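Side-chain contacts in putative lipoprotein (Bacteroides fragilis, PDB 3QNK), which is a SusD-like protein that probably sits at the outer membrane and takes part in binding glycans for uptake, as its family relatives do: residues 414-419 and 424-429; 282-287 and 443-448; 207-212 and 396-401. All blocks are in the same frame, centred on the assembly; numbering follows the deposited sequence.

Contact 1: residues 414-419 and 424-429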
loop_
_atom_site.group_PDB
_atom_site.type_symbol
_atom_site.label_atom_id
_atom_site.label_comp_id
_atom_site.label_asym_id
_atom_site.label_seq_id
_atom_site.Cartn_x
_atom_site.Cartn_y
_atom_site.Cartn_z
ATOM N N ALA B 414 10.795 -6.734 41.457
ATOM C CA ALA B 414 10.414 -7.023 40.072
ATOM C C ALA B 414 11.586 -6.828 39.067
ATOM O O ALA B 414 11.832 -7.717 38.261
ATOM C CB ALA B 414 9.230 -6.167 39.671
ATOM N N VAL B 415 12.312 -5.697 39.115
ATOM C CA VAL B 415 13.409 -5.456 38.171
ATOM C C VAL B 415 14.590 -6.422 38.448
ATOM O O VAL B 415 15.281 -6.836 37.511
ATOM C CB VAL B 415 13.849 -3.954 38.143
ATOM C CG1 VAL B 415 14.526 -3.512 39.444
ATOM C CG2 VAL B 415 14.739 -3.654 36.950
ATOM N N ASN B 416 14.786 -6.821 39.718
ATOM C CA ASN B 416 15.874 -7.726 40.080
ATOM C C ASN B 416 15.614 -9.150 39.566
ATOM O O ASN B 416 16.553 -9.912 39.458
ATOM C CB ASN B 416 16.152 -7.692 41.581
ATOM C CG ASN B 416 16.921 -6.454 42.011
ATOM O OD1 ASN B 416 17.601 -5.814 41.207
ATOM N ND2 ASN B 416 16.811 -6.057 43.278
HETATM N N MSE B 417 14.388 -9.470 39.141
HETATM C CA MSE B 417 14.093 -10.764 38.513
HETATM C C MSE B 417 14.784 -10.844 37.149
HETATM O O MSE B 417 15.350 -11.875 36.794
HETATM C CB MSE B 417 12.580 -10.941 38.348
HETATM C CG MSE B 417 11.882 -11.198 39.652
HETATM SE SE MSE B 417 12.327 -12.944 40.393
HETATM C CE MSE B 417 11.759 -14.134 38.937
ATOM N N ILE B 418 14.779 -9.722 36.419
ATOM C CA ILE B 418 15.391 -9.565 35.092
ATOM C C ILE B 418 16.936 -9.642 35.195
ATOM O O ILE B 418 17.587 -10.287 34.352
ATOM C CB ILE B 418 14.880 -8.261 34.442
ATOM C CG1 ILE B 418 13.348 -8.315 34.206
ATOM C CG2 ILE B 418 15.634 -7.887 33.166
ATOM C CD1 ILE B 418 12.792 -9.581 33.562
ATOM N N ARG B 419 17.497 -9.022 36.244
ATOM C CA ARG B 419 18.933 -9.042 36.511
ATOM C C ARG B 419 19.377 -10.423 37.001
ATOM O O ARG B 419 20.433 -10.906 36.597
ATOM C CB ARG B 419 19.332 -7.982 37.556
ATOM C CG ARG B 419 18.707 -6.627 37.380
ATOM C CD ARG B 419 19.457 -5.660 38.253
ATOM N NE ARG B 419 20.409 -4.937 37.424
ATOM C CZ ARG B 419 21.705 -4.850 37.654
ATOM N NH1 ARG B 419 22.230 -5.378 38.743
ATOM N NH2 ARG B 419 22.479 -4.216 36.814
ATOM N N LEU B 424 23.278 -10.990 37.090
ATOM C CA LEU B 424 23.599 -9.631 37.565
ATOM C C LEU B 424 23.183 -9.460 39.028
ATOM O O LEU B 424 22.107 -9.910 39.409
ATOM C CB LEU B 424 22.964 -8.528 36.685
ATOM C CG LEU B 424 23.671 -8.224 35.358
ATOM C CD1 LEU B 424 22.883 -7.232 34.544
ATOM C CD2 LEU B 424 25.087 -7.676 35.587
ATOM N N PRO B 425 24.030 -8.838 39.873
ATOM C CA PRO B 425 23.648 -8.654 41.278
ATOM C C PRO B 425 22.429 -7.723 41.424
ATOM O O PRO B 425 22.163 -6.894 40.572
ATOM C CB PRO B 425 24.916 -8.069 41.907
ATOM C CG PRO B 425 25.612 -7.408 40.814
ATOM C CD PRO B 425 25.345 -8.229 39.596
ATOM N N ASP B 426 21.683 -7.888 42.497
ATOM C CA ASP B 426 20.483 -7.104 42.747
ATOM C C ASP B 426 20.754 -5.614 42.954
ATOM O O ASP B 426 21.772 -5.214 43.527
ATOM C CB ASP B 426 19.734 -7.672 43.966
ATOM C CG ASP B 426 18.954 -8.949 43.661
ATOM O OD1 ASP B 426 18.995 -9.416 42.478
ATOM O OD2 ASP B 426 18.285 -9.473 44.584
ATOM N N LEU B 427 19.838 -4.785 42.439
ATOM C CA LEU B 427 19.811 -3.354 42.705
ATOM C C LEU B 427 19.394 -3.207 44.184
ATOM O O LEU B 427 18.545 -3.961 44.701
ATOM C CB LEU B 427 18.849 -2.617 41.770
ATOM C CG LEU B 427 19.200 -2.635 40.271
ATOM C CD1 LEU B 427 18.105 -2.038 39.460
ATOM C CD2 LEU B 427 20.507 -1.902 39.970
ATOM N N THR B 428 20.029 -2.263 44.858
ATOM C CA THR B 428 19.907 -1.968 46.278
ATOM C C THR B 428 19.195 -0.619 46.519
ATOM O O THR B 428 18.690 -0.373 47.626
ATOM C CB THR B 428 21.349 -1.967 46.756
ATOM O OG1 THR B 428 21.713 -3.316 47.001
ATOM C CG2 THR B 428 21.608 -1.092 47.962
ATOM N N GLU B 429 19.192 0.248 45.480
ATOM C CA GLU B 429 18.683 1.603 45.479
ATOM C C GLU B 429 17.295 1.728 46.103
ATOM O O GLU B 429 16.337 1.086 45.683
ATOM C CB GLU B 429 18.697 2.213 44.069
ATOM C CG GLU B 429 18.530 3.724 44.074
ATOM C CD GLU B 429 19.460 4.478 45.010
ATOM O OE1 GLU B 429 20.683 4.508 44.739
ATOM O OE2 GLU B 429 18.973 4.995 46.042
#
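Asn416 and Asp426 lie with their CA atoms 5.4 Å apart where the loop after helix 408-420 doubles back along the helix it has just left, and Arg419 and Leu424 approach more closely still at the turn. This connection joins two helices of the alpha-alpha superhelix, the helical part of the SusD-like fold, and shows how a helix can bind its own following loop largely through one side-chain amide, helped by a backbone bond and an arginine. Leu424 N closes the turn with a hydrogen bond to Arg419 O. Further along, Asn416 reads both sides of one residue's backbone: its OD1 accepts from Leu427 N at 2.8 Å, with the donor tilted from the carbonyl plane, while its ND2 donates to Leu427 O at 3.1 Å, nearly in the amide plane and on a lone pair. This pair of bonds fixes the rotation of the amide, over which the Asp426 carboxylate stacks with its plane only 1° away. Arg419 passes between two leucines: bent at chi3 (99°), its chain sets Leu427 CD2 over the centre of one guanidinium face and Leu424 on the opposite face, CB offset toward the rim. NH2 and NE turn out of the contact, in salt bridges with Glu285 and Glu442. Val415 CG1 lies 3.9 Å from Leu427's other branch, CD1, the side chains crossing at about a right angle.

Contact 2: residues 282-287 and 443-448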
loop_
_atom_site.group_PDB
_atom_site.type_symbol
_atom_site.label_atom_id
_atom_site.label_comp_id
_atom_site.label_asym_id
_atom_site.label_seq_id
_atom_site.Cartn_x
_atom_site.Cartn_y
_atom_site.Cartn_z
ATOM N N ASP B 282 27.968 1.215 25.552
ATOM C CA ASP B 282 28.394 1.791 26.836
ATOM C C ASP B 282 27.438 1.475 27.976
ATOM O O ASP B 282 27.873 1.451 29.129
ATOM C CB ASP B 282 28.531 3.319 26.709
ATOM C CG ASP B 282 29.800 3.810 25.997
ATOM O OD1 ASP B 282 30.739 2.985 25.794
ATOM O OD2 ASP B 282 29.872 5.024 25.679
ATOM N N ALA B 283 26.133 1.246 27.655
ATOM C CA ALA B 283 25.074 0.984 28.617
ATOM C C ALA B 283 25.058 -0.489 29.126
ATOM O O ALA B 283 24.427 -0.763 30.159
ATOM C CB ALA B 283 23.744 1.345 28.010
ATOM N N PHE B 284 25.751 -1.427 28.439
ATOM C CA PHE B 284 25.861 -2.811 28.903
ATOM C C PHE B 284 26.859 -2.871 30.045
ATOM O O PHE B 284 27.997 -2.438 29.909
ATOM C CB PHE B 284 26.282 -3.768 27.786
ATOM C CG PHE B 284 25.199 -4.085 26.798
ATOM C CD1 PHE B 284 24.294 -5.118 27.040
ATOM C CD2 PHE B 284 25.096 -3.378 25.611
ATOM C CE1 PHE B 284 23.291 -5.420 26.118
ATOM C CE2 PHE B 284 24.102 -3.685 24.679
ATOM C CZ PHE B 284 23.197 -4.694 24.941
ATOM N N GLU B 285 26.400 -3.341 31.186
ATOM C CA GLU B 285 27.201 -3.444 32.395
ATOM C C GLU B 285 28.174 -4.589 32.342
ATOM O O GLU B 285 27.996 -5.527 31.559
ATOM C CB GLU B 285 26.279 -3.668 33.596
ATOM C CG GLU B 285 25.447 -2.467 33.999
ATOM C CD GLU B 285 24.423 -2.832 35.050
ATOM O OE1 GLU B 285 24.841 -3.199 36.170
ATOM O OE2 GLU B 285 23.208 -2.821 34.736
HETATM N N MSE B 286 29.155 -4.561 33.263
HETATM C CA MSE B 286 30.093 -5.658 33.469
HETATM C C MSE B 286 29.310 -6.822 34.087
HETATM O O MSE B 286 28.241 -6.596 34.665
HETATM C CB MSE B 286 31.245 -5.205 34.377
HETATM C CG MSE B 286 32.017 -4.046 33.801
HETATM SE SE MSE B 286 32.755 -4.438 32.049
HETATM C CE MSE B 286 34.154 -5.640 32.505
ATOM N N ALA B 287 29.830 -8.055 33.990
ATOM C CA ALA B 287 29.146 -9.254 34.511
ATOM C C ALA B 287 28.795 -9.156 35.984
ATOM O O ALA B 287 27.835 -9.807 36.389
ATOM C CB ALA B 287 29.980 -10.485 34.269
ATOM N N ARG B 443 15.274 -1.732 31.200
ATOM C CA ARG B 443 14.330 -1.907 30.114
ATOM C C ARG B 443 15.025 -1.754 28.759
ATOM O O ARG B 443 14.743 -2.503 27.819
ATOM C CB ARG B 443 13.192 -0.888 30.237
ATOM C CG ARG B 443 11.958 -1.416 29.553
ATOM C CD ARG B 443 10.899 -0.373 29.331
ATOM N NE ARG B 443 9.796 -1.007 28.624
ATOM C CZ ARG B 443 8.747 -1.559 29.217
ATOM N NH1 ARG B 443 8.614 -1.501 30.542
ATOM N NH2 ARG B 443 7.804 -2.140 28.494
ATOM N N ARG B 444 15.935 -0.780 28.668
ATOM C CA ARG B 444 16.641 -0.499 27.443
ATOM C C ARG B 444 17.487 -1.702 27.024
ATOM O O ARG B 444 17.457 -2.072 25.858
ATOM C CB ARG B 444 17.495 0.770 27.581
ATOM C CG ARG B 444 18.200 1.090 26.275
ATOM C CD ARG B 444 19.246 2.133 26.435
ATOM N NE ARG B 444 19.764 2.525 25.131
ATOM C CZ ARG B 444 20.635 3.503 24.939
ATOM N NH1 ARG B 444 21.112 4.187 25.968
ATOM N NH2 ARG B 444 21.050 3.793 23.719
ATOM N N ILE B 445 18.221 -2.311 27.960
ATOM C CA ILE B 445 19.092 -3.442 27.690
ATOM C C ILE B 445 18.267 -4.701 27.415
ATOM O O ILE B 445 18.572 -5.467 26.486
ATOM C CB ILE B 445 20.070 -3.641 28.865
ATOM C CG1 ILE B 445 20.984 -2.412 29.065
ATOM C CG2 ILE B 445 20.878 -4.935 28.740
ATOM C CD1 ILE B 445 21.926 -2.035 27.852
ATOM N N GLU B 446 17.218 -4.909 28.210
ATOM C CA GLU B 446 16.372 -6.075 28.062
ATOM C C GLU B 446 15.688 -6.120 26.723
ATOM O O GLU B 446 15.633 -7.183 26.077
ATOM C CB GLU B 446 15.304 -6.127 29.171
ATOM C CG GLU B 446 14.605 -7.486 29.289
ATOM C CD GLU B 446 15.525 -8.664 29.561
ATOM O OE1 GLU B 446 16.657 -8.452 30.046
ATOM O OE2 GLU B 446 15.142 -9.801 29.226
ATOM N N PHE B 447 15.129 -4.976 26.328
ATOM C CA PHE B 447 14.315 -4.920 25.125
ATOM C C PHE B 447 15.004 -4.251 23.931
ATOM O O PHE B 447 14.306 -3.879 22.983
ATOM C CB PHE B 447 12.944 -4.290 25.453
ATOM C CG PHE B 447 12.146 -5.300 26.238
ATOM C CD1 PHE B 447 11.628 -6.436 25.615
ATOM C CD2 PHE B 447 11.994 -5.173 27.612
ATOM C CE1 PHE B 447 10.977 -7.419 26.353
ATOM C CE2 PHE B 447 11.310 -6.145 28.349
ATOM C CZ PHE B 447 10.834 -7.278 27.719
ATOM N N ALA B 448 16.363 -4.217 23.911
ATOM C CA ALA B 448 17.084 -3.641 22.780
ATOM C C ALA B 448 16.758 -4.439 21.504
ATOM O O ALA B 448 16.697 -5.662 21.555
ATOM C CB ALA B 448 18.581 -3.636 23.052
#
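Ile445, on helix 432-446, presses its CD1 methyl onto the Phe284 ring, a textbook CH-pi contact in which the carbon sits 3.8 Å from the ring centroid and only 5° off the ring normal. The packing is tight on this side. The ring is met by both branches of the isoleucine: CD1 stands over the middle of one face, and CG2 stands on the same side of the ring, out past its CD1-CE1 rim, 3.6 Å from Phe284 CE1. Both side-chain torsions of Ile445 are near -60° (chi1 -62°, chi2 -61°), a bend that carries CD1 across to the ring and also to Ala283, whose CB lies 3.8 Å from that methyl. One methyl thus fills the corner between Ala283 and the Phe284 ring. Arg318 of helix 317-322 touches both Phe284 and Ile445, extending the packing around them. The looser side belongs to Ala283 and Arg444, both partly exposed. There the nearest atoms, Ala283 CB and Arg444 NH1, are 4.4 Å apart, and the guanidinium turns its hydrogen bonding to Asn45 through NE. No hydrogen bond spans the two segments. The chemistry is therefore that of dispersion and shape: residues 283-284 are joined to helix 432-446 by methyl and ring surfaces, while the polar ends of neighbouring side chains find their partners elsewhere.

Contact 3: residues 207-212 and 396-401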
loop_
_atom_site.group_PDB
_atom_site.type_symbol
_atom_site.label_atom_id
_atom_site.label_comp_id
_atom_site.label_asym_id
_atom_site.label_seq_id
_atom_site.Cartn_x
_atom_site.Cartn_y
_atom_site.Cartn_z
ATOM N N GLU B 207 -2.008 -11.043 36.935
ATOM C CA GLU B 207 -2.736 -12.068 36.215
ATOM C C GLU B 207 -1.806 -12.969 35.399
ATOM O O GLU B 207 -1.983 -14.180 35.408
ATOM C CB GLU B 207 -3.805 -11.434 35.319
ATOM C CG GLU B 207 -4.971 -10.866 36.108
ATOM C CD GLU B 207 -5.637 -11.801 37.094
ATOM O OE1 GLU B 207 -5.851 -12.990 36.760
ATOM O OE2 GLU B 207 -5.943 -11.330 38.211
ATOM N N VAL B 208 -0.800 -12.395 34.741
ATOM C CA VAL B 208 0.156 -13.139 33.915
ATOM C C VAL B 208 1.058 -14.044 34.798
ATOM O O VAL B 208 1.408 -15.169 34.390
ATOM C CB VAL B 208 0.974 -12.178 33.026
ATOM C CG1 VAL B 208 1.859 -12.946 32.045
ATOM C CG2 VAL B 208 0.052 -11.237 32.275
ATOM N N TYR B 209 1.365 -13.576 36.035
ATOM C CA TYR B 209 2.187 -14.333 36.978
ATOM C C TYR B 209 1.526 -15.668 37.372
ATOM O O TYR B 209 2.221 -16.624 37.748
ATOM C CB TYR B 209 2.475 -13.507 38.239
ATOM C CG TYR B 209 3.332 -12.272 38.037
ATOM C CD1 TYR B 209 4.503 -12.320 37.276
ATOM C CD2 TYR B 209 3.020 -11.075 38.672
ATOM C CE1 TYR B 209 5.317 -11.194 37.125
ATOM C CE2 TYR B 209 3.802 -9.932 38.493
ATOM C CZ TYR B 209 4.958 -9.996 37.728
ATOM O OH TYR B 209 5.732 -8.865 37.581
ATOM N N LYS B 210 0.194 -15.733 37.254
ATOM C CA LYS B 210 -0.608 -16.899 37.593
ATOM C C LYS B 210 -0.767 -17.889 36.415
ATOM O O LYS B 210 -1.206 -19.027 36.634
ATOM C CB LYS B 210 -2.017 -16.438 38.053
ATOM C CG LYS B 210 -2.039 -15.570 39.304
ATOM C CD LYS B 210 -3.444 -15.041 39.591
ATOM C CE LYS B 210 -3.411 -13.819 40.484
ATOM N NZ LYS B 210 -4.753 -13.184 40.594
ATOM N N LEU B 211 -0.416 -17.469 35.191
ATOM C CA LEU B 211 -0.666 -18.257 33.984
ATOM C C LEU B 211 0.453 -19.239 33.570
ATOM O O LEU B 211 0.420 -19.768 32.442
ATOM C CB LEU B 211 -1.003 -17.304 32.824
ATOM C CG LEU B 211 -2.343 -16.607 33.000
ATOM C CD1 LEU B 211 -2.516 -15.492 32.020
ATOM C CD2 LEU B 211 -3.503 -17.599 32.975
ATOM N N GLY B 212 1.363 -19.540 34.499
ATOM C CA GLY B 212 2.437 -20.491 34.253
ATOM C C GLY B 212 3.500 -20.113 33.234
ATOM O O GLY B 212 4.071 -20.990 32.580
ATOM N N LEU B 396 9.153 -5.881 34.075
ATOM C CA LEU B 396 9.598 -4.506 33.857
ATOM C C LEU B 396 8.429 -3.509 33.821
ATOM O O LEU B 396 8.572 -2.423 34.369
ATOM C CB LEU B 396 10.468 -4.418 32.592
ATOM C CG LEU B 396 11.873 -5.032 32.755
ATOM C CD1 LEU B 396 12.613 -5.100 31.458
ATOM C CD2 LEU B 396 12.696 -4.263 33.743
ATOM N N ASN B 397 7.259 -3.897 33.271
ATOM C CA ASN B 397 6.049 -3.070 33.300
ATOM C C ASN B 397 5.571 -2.920 34.738
ATOM O O ASN B 397 5.180 -1.835 35.149
ATOM C CB ASN B 397 4.939 -3.693 32.440
ATOM C CG ASN B 397 5.226 -3.724 30.956
ATOM O OD1 ASN B 397 6.212 -3.177 30.472
ATOM N ND2 ASN B 397 4.351 -4.353 30.196
ATOM N N ASP B 398 5.643 -4.016 35.507
ATOM C CA ASP B 398 5.282 -4.065 36.914
ATOM C C ASP B 398 6.242 -3.175 37.729
ATOM O O ASP B 398 5.772 -2.366 38.532
ATOM C CB ASP B 398 5.314 -5.529 37.422
ATOM C CG ASP B 398 4.504 -5.838 38.678
ATOM O OD1 ASP B 398 3.590 -5.050 39.006
ATOM O OD2 ASP B 398 4.764 -6.895 39.316
ATOM N N ALA B 399 7.582 -3.308 37.498
ATOM C CA ALA B 399 8.599 -2.514 38.198
ATOM C C ALA B 399 8.358 -1.014 37.988
ATOM O O ALA B 399 8.351 -0.243 38.956
ATOM C CB ALA B 399 9.987 -2.896 37.714
ATOM N N GLU B 400 8.048 -0.636 36.737
ATOM C CA GLU B 400 7.793 0.717 36.335
ATOM C C GLU B 400 6.545 1.291 37.018
ATOM O O GLU B 400 6.631 2.388 37.592
ATOM C CB GLU B 400 7.688 0.801 34.813
ATOM C CG GLU B 400 7.797 2.227 34.321
ATOM C CD GLU B 400 8.048 2.479 32.850
ATOM O OE1 GLU B 400 8.568 1.573 32.154
ATOM O OE2 GLU B 400 7.818 3.638 32.428
ATOM N N ALA B 401 5.403 0.572 36.968
ATOM C CA ALA B 401 4.143 0.996 37.580
ATOM C C ALA B 401 4.246 1.016 39.094
ATOM O O ALA B 401 3.726 1.940 39.714
ATOM C CB ALA B 401 3.020 0.086 37.153
#
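Tyr209 OH donates to Asp398 OD2 at 2.8 Å, a bond that links helix 198-209 to helix 391-405 in the alpha-alpha superhelix of this SusD-like protein. The carboxylate oxygen is met on its anti side, with the hydroxyl 29° out of the carboxylate plane. Relative to the tyrosine ring, OD2 lies at the edge and in plane, close enough to meet Tyr209 CE2 as well at 3.3 Å. The ring and carboxylate planes are turned 49° apart, an oblique meeting rather than a stack. The reach is long: even the nearest CA atoms, those of Tyr209 and Asp398, are 10.7 Å apart, and the gap is spanned by the tyrosine ring and by an aspartate whose CG swings anti to the backbone N (chi1 -159°). The carboxylate has a second partner, which matters for the charge. Arg402, one helical turn further along, forms a salt bridge through its NE with Asp398 OD1; it probably steadies the negative charge and holds the carboxylate for the hydroxyl. Around the tyrosine's hydrogen bond, the only one between the two segments, the helices also meet through apolar groups, Val208 and Tyr209 both touching Tyr391 and Ile394, while the Tyr209 ring meets that of Tyr395 with planes at about 50°. Beside OD2, the carbon that carries the aspartate's acid group also comes near the hydroxyl, Asp398 CB lying 3.4 Å from Tyr209 OH.

Three successive helices, 391-405, 408-420 and 432-446, carry the three contacts. Contact 3 pairs the first with the earlier helix 198-209, contact 1 binds the second to its following loop, and contact 2 joins the third to the distant residues 282-287. Centres of contacts 1 and 2 are about 13 Å apart, those of 1 and 3 about 15 Å, and those of 2 and 3 about 21 Å. Along the chain, contact 3 closes before contact 1 opens, contacts 2 and 3 interleave, and contact 1 falls within the span that contact 2 bridges, so these superhelix helices are tied to distant parts of the chain. Val415 with Leu396 and Arg443 with Asn397 link the helices to one another.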